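Local coordinates for membrane protein (Acinetobacter baumannii AB307-0294, PDB 5DL5) that forms a beta-barrel channel of the OprD porin family in the outer membrane and probably admits small solutes, antibiotics among them, at residues A250-A255 against G300-D305; T256-P261 against A269-T274. One frame throughout, in Å; residues are numbered along the deposited sequence.

Interaction 1. Residues A250-A255 against G300-D305; sequences AHTYSA and GNVGYD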
# COMPACT_ATOMS: atom_id res chain seq x y z
N ALA A 250 -4.78 -0.10 21.56
CA ALA A 250 -4.11 0.16 20.31
C ALA A 250 -3.36 1.48 20.27
O ALA A 250 -3.61 2.36 21.06
CB ALA A 250 -5.10 0.12 19.17
N HIS A 251 -2.50 1.61 19.26
CA HIS A 251 -1.74 2.76 19.01
C HIS A 251 -2.43 3.62 17.98
O HIS A 251 -2.70 3.18 16.85
CB HIS A 251 -0.35 2.36 18.52
CG HIS A 251 0.51 1.83 19.60
ND1 HIS A 251 0.68 0.48 19.86
CD2 HIS A 251 1.30 2.48 20.49
CE1 HIS A 251 1.50 0.32 20.87
NE2 HIS A 251 1.93 1.52 21.23
N THR A 252 -2.72 4.86 18.36
CA THR A 252 -3.31 5.85 17.40
C THR A 252 -2.63 7.20 17.70
O THR A 252 -1.91 7.29 18.72
CB THR A 252 -4.84 6.04 17.64
OG1 THR A 252 -5.11 6.37 19.01
CG2 THR A 252 -5.61 4.87 17.26
N TYR A 253 -2.91 8.24 16.89
CA TYR A 253 -2.30 9.57 17.09
C TYR A 253 -3.36 10.68 16.90
O TYR A 253 -3.23 11.68 17.54
CB TYR A 253 -1.12 9.81 16.22
CG TYR A 253 -1.41 9.60 14.76
CD1 TYR A 253 -1.31 8.35 14.21
CD2 TYR A 253 -1.85 10.70 13.86
CE1 TYR A 253 -1.55 8.11 12.85
CE2 TYR A 253 -2.14 10.46 12.49
CZ TYR A 253 -1.93 9.15 12.00
OH TYR A 253 -2.22 8.74 10.70
N SER A 254 -4.43 10.51 16.13
CA SER A 254 -5.40 11.66 15.86
C SER A 254 -6.68 11.57 16.71
O SER A 254 -7.64 12.20 16.41
CB SER A 254 -5.66 11.64 14.31
OG SER A 254 -6.38 10.46 13.96
N ALA A 255 -6.73 10.77 17.79
CA ALA A 255 -8.00 10.52 18.48
C ALA A 255 -8.51 11.77 19.11
O ALA A 255 -7.69 12.61 19.48
CB ALA A 255 -7.87 9.51 19.60
N GLY A 300 -16.22 9.77 12.85
CA GLY A 300 -15.88 9.14 14.12
C GLY A 300 -14.92 9.95 14.97
O GLY A 300 -14.57 11.07 14.63
N ASN A 301 -14.41 9.36 16.04
CA ASN A 301 -13.55 10.06 16.93
C ASN A 301 -12.02 9.76 16.75
O ASN A 301 -11.20 9.98 17.67
CB ASN A 301 -14.02 9.93 18.39
CG ASN A 301 -14.09 8.49 18.82
OD1 ASN A 301 -13.70 7.55 18.08
ND2 ASN A 301 -14.66 8.28 19.97
N VAL A 302 -11.63 9.31 15.57
CA VAL A 302 -10.25 9.19 15.22
C VAL A 302 -10.22 9.28 13.77
O VAL A 302 -11.19 8.89 13.09
CB VAL A 302 -9.61 7.85 15.83
CG1 VAL A 302 -10.22 6.59 15.22
CG2 VAL A 302 -8.11 7.77 15.67
N GLY A 303 -9.07 9.71 13.23
CA GLY A 303 -8.76 9.51 11.82
C GLY A 303 -8.45 8.07 11.42
O GLY A 303 -8.54 7.16 12.22
N TYR A 304 -8.17 7.87 10.14
CA TYR A 304 -7.82 6.58 9.55
C TYR A 304 -6.31 6.32 9.85
O TYR A 304 -5.45 6.47 8.97
CB TYR A 304 -8.26 6.44 8.11
CG TYR A 304 -8.03 5.07 7.56
CD1 TYR A 304 -8.61 3.97 8.18
CD2 TYR A 304 -7.15 4.80 6.49
CE1 TYR A 304 -8.35 2.69 7.76
CE2 TYR A 304 -6.97 3.50 5.99
CZ TYR A 304 -7.49 2.43 6.67
OH TYR A 304 -7.28 1.09 6.37
N ASP A 305 -6.01 5.97 11.12
CA ASP A 305 -4.60 5.95 11.66
C ASP A 305 -4.03 4.52 11.32
O ASP A 305 -3.81 3.72 12.21
CB ASP A 305 -4.59 6.22 13.16
CG ASP A 305 -4.81 7.67 13.56
OD1 ASP A 305 -5.37 8.48 12.79
OD2 ASP A 305 -4.64 7.97 14.76
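The carboxylate of Asp305 is the centre of this contact, taking three hydrogen bonds from residues 253-254. OD2 accepts two consecutive backbone amides: Tyr253 N lies 2.8 Å from Asp305 OD2 in a nearly straight bond (177°) to the anti lone pair, whereas Ser254 N, 2.9 Å from the same Asp305 OD2, comes to the syn lone pair. The second oxygen is held by the serine hydroxyl, Ser254 OG donating to the syn lone pair of Asp305 OD1 at 2.5 Å. Ser254 therefore spans the carboxylate. Its hydroxyl also accepts a hydrogen bond, from Gly303 N at 2.9 Å from Ser254 OG, so it links the two segments.

The phenol ring of Tyr253 lies flat against the carboxylate, the planes only 6° apart, with Asp305 CG 3.4 Å from Tyr253 CE1. Its first torsion (chi1 54°) sets CG between the backbone N and carbonyl carbon, which folds the ring back over the group that its own amide binds. Gly303 leaves room for the serine hydroxyl, since a CB at this position would collide with Ser254 OG.

Farther out, Val302 CG2 packs 3.6 Å from Ser254 OG and also touches Ala255, while Ala255 CA approaches Asn301 O at 3.3 Å in a CH...O contact. Thr252 CB lies against Asp305 OD2, the two side chains crossing at about a right angle, and the Thr252 hydroxyl is hydrogen-bonded to Tyr263. Phe246 of strand 233-246 packs against Thr252, Val302 and Asp305.

Both oxygens of this buried carboxylate are thus supplied with donors and its rotation is fixed. Two amide N-H groups and a hydroxyl would be expected to favour the ionised form; with the Ser254-Gly303 bond, this cluster is the main polar link between two segments without regular secondary structure.

Interaction 2. Residues T256-P261 against A269-T274; sequences TGTVAP and AGEEKT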
# COMPACT_ATOMS: atom_id res chain seq x y z
N THR A 256 -9.84 11.91 19.19
CA THR A 256 -10.44 13.05 20.00
C THR A 256 -11.34 12.45 21.02
O THR A 256 -11.46 11.21 21.10
CB THR A 256 -11.23 14.03 19.09
OG1 THR A 256 -12.08 13.31 18.16
CG2 THR A 256 -10.24 14.81 18.29
N GLY A 257 -11.96 13.32 21.81
CA GLY A 257 -12.74 12.89 22.93
C GLY A 257 -11.90 12.36 24.06
O GLY A 257 -10.77 12.81 24.22
N THR A 258 -12.50 11.48 24.89
CA THR A 258 -11.84 10.99 26.11
C THR A 258 -10.60 10.13 25.68
O THR A 258 -10.80 9.10 24.98
CB THR A 258 -12.79 10.10 26.96
OG1 THR A 258 -13.99 10.83 27.36
CG2 THR A 258 -12.05 9.49 28.25
N VAL A 259 -9.38 10.61 26.00
CA VAL A 259 -8.15 9.86 25.89
C VAL A 259 -7.47 9.79 27.26
O VAL A 259 -7.76 10.56 28.15
CB VAL A 259 -7.10 10.50 24.94
CG1 VAL A 259 -7.57 10.57 23.52
CG2 VAL A 259 -6.73 11.90 25.39
N ALA A 260 -6.53 8.87 27.39
CA ALA A 260 -5.67 8.73 28.61
C ALA A 260 -4.59 9.81 28.77
O ALA A 260 -4.00 10.24 27.80
CB ALA A 260 -4.99 7.37 28.61
N PRO A 261 -4.24 10.17 30.04
CA PRO A 261 -3.31 11.28 30.31
C PRO A 261 -2.09 11.23 29.51
O PRO A 261 -1.54 12.26 29.16
CB PRO A 261 -2.95 11.09 31.82
CG PRO A 261 -4.22 10.50 32.41
CD PRO A 261 -4.85 9.66 31.28
N ALA A 269 -4.97 5.29 23.55
CA ALA A 269 -6.13 6.02 24.04
C ALA A 269 -6.76 5.47 25.32
O ALA A 269 -7.45 6.24 26.01
CB ALA A 269 -7.23 6.13 22.98
N GLY A 270 -6.60 4.16 25.59
CA GLY A 270 -7.22 3.58 26.74
C GLY A 270 -8.73 3.47 26.57
O GLY A 270 -9.37 3.05 27.48
N GLU A 271 -9.32 3.87 25.46
CA GLU A 271 -10.65 3.36 25.15
C GLU A 271 -10.79 3.20 23.66
O GLU A 271 -9.89 3.67 22.90
CB GLU A 271 -11.74 4.28 25.67
CG GLU A 271 -11.78 5.63 25.02
CD GLU A 271 -12.83 6.54 25.70
OE1 GLU A 271 -12.83 6.60 26.95
OE2 GLU A 271 -13.63 7.19 24.96
N GLU A 272 -11.84 2.49 23.25
CA GLU A 272 -12.06 2.17 21.83
C GLU A 272 -12.28 3.52 21.07
O GLU A 272 -12.79 4.51 21.65
CB GLU A 272 -13.21 1.15 21.66
CG GLU A 272 -12.87 -0.19 22.32
CD GLU A 272 -13.67 -1.37 21.82
OE1 GLU A 272 -14.92 -1.33 21.76
OE2 GLU A 272 -13.03 -2.40 21.49
N LYS A 273 -11.81 3.58 19.85
CA LYS A 273 -12.01 4.73 18.96
C LYS A 273 -12.40 4.13 17.62
O LYS A 273 -11.98 3.01 17.30
CB LYS A 273 -10.72 5.54 18.88
CG LYS A 273 -10.23 6.23 20.15
CD LYS A 273 -11.17 7.35 20.68
CE LYS A 273 -10.70 7.80 22.06
NZ LYS A 273 -11.55 8.88 22.57
N THR A 274 -13.26 4.84 16.91
CA THR A 274 -13.84 4.38 15.68
C THR A 274 -13.65 5.41 14.60
O THR A 274 -13.84 6.61 14.83
CB THR A 274 -15.35 4.14 15.92
OG1 THR A 274 -15.47 2.95 16.68
CG2 THR A 274 -16.12 3.81 14.57
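Lys273 reaches across to the 256-261 loop and gives its ammonium group to two carbonyls, 2.5 Å from NZ to Thr258 O and 2.8 Å from NZ to Thr256 O. The two are met differently: the approach to Thr256 O lies in the carbonyl plane, whereas that to Thr258 O comes from well above it. CG stands anti to the carbonyl carbon (chi1 -65°), the chain bends at chi2 (-65°), and the extended outer part delivers NZ to the two carbonyls; between them the backbone turns at Gly257, whose phi is positive.

Glu271 adds a salt bridge, OE2 standing 3.6 Å from Lys273 NZ, and its carboxylate packs crosswise against Thr258, with OE1 3.3 Å from Thr258 CG2. The ammonium charge probably eases the repulsion between Glu271 OE2 and Thr258 O, two acceptors close together.

Farther along, a weak hydrogen bond joins Ala260 N to Ala269 O at 3.1 Å. Beside it Val259 CG1 rests loosely on Ala269 CB and on the lysine CE.

The contact closes the short excursion that carries helix 263-266, just where strand 273-286 begins; there Lys273 pairs through its backbone with Phe246 at the end of strand 233-246.

In the fold
Interaction 2 is nested within the chain loop that interaction 1 closes: residues 250-261 lead from strand 233-246 to helix 263-266, residues 269-274 enter strand 273-286, and residues 300-305 follow strand 289-300. Their centres are about 9 Å apart, on the same side of the chain's centre. Asn301 joins them directly, its backbone O lying 2.8 Å from Thr256 N and its OD1 3.0 Å from Thr274 N, both probable hydrogen bonds, while Val302 packs on Thr274. Together the contacts join the connection between strands 233-246 and 273-286 to the one that follows strand 289-300, at the same end of the barrel.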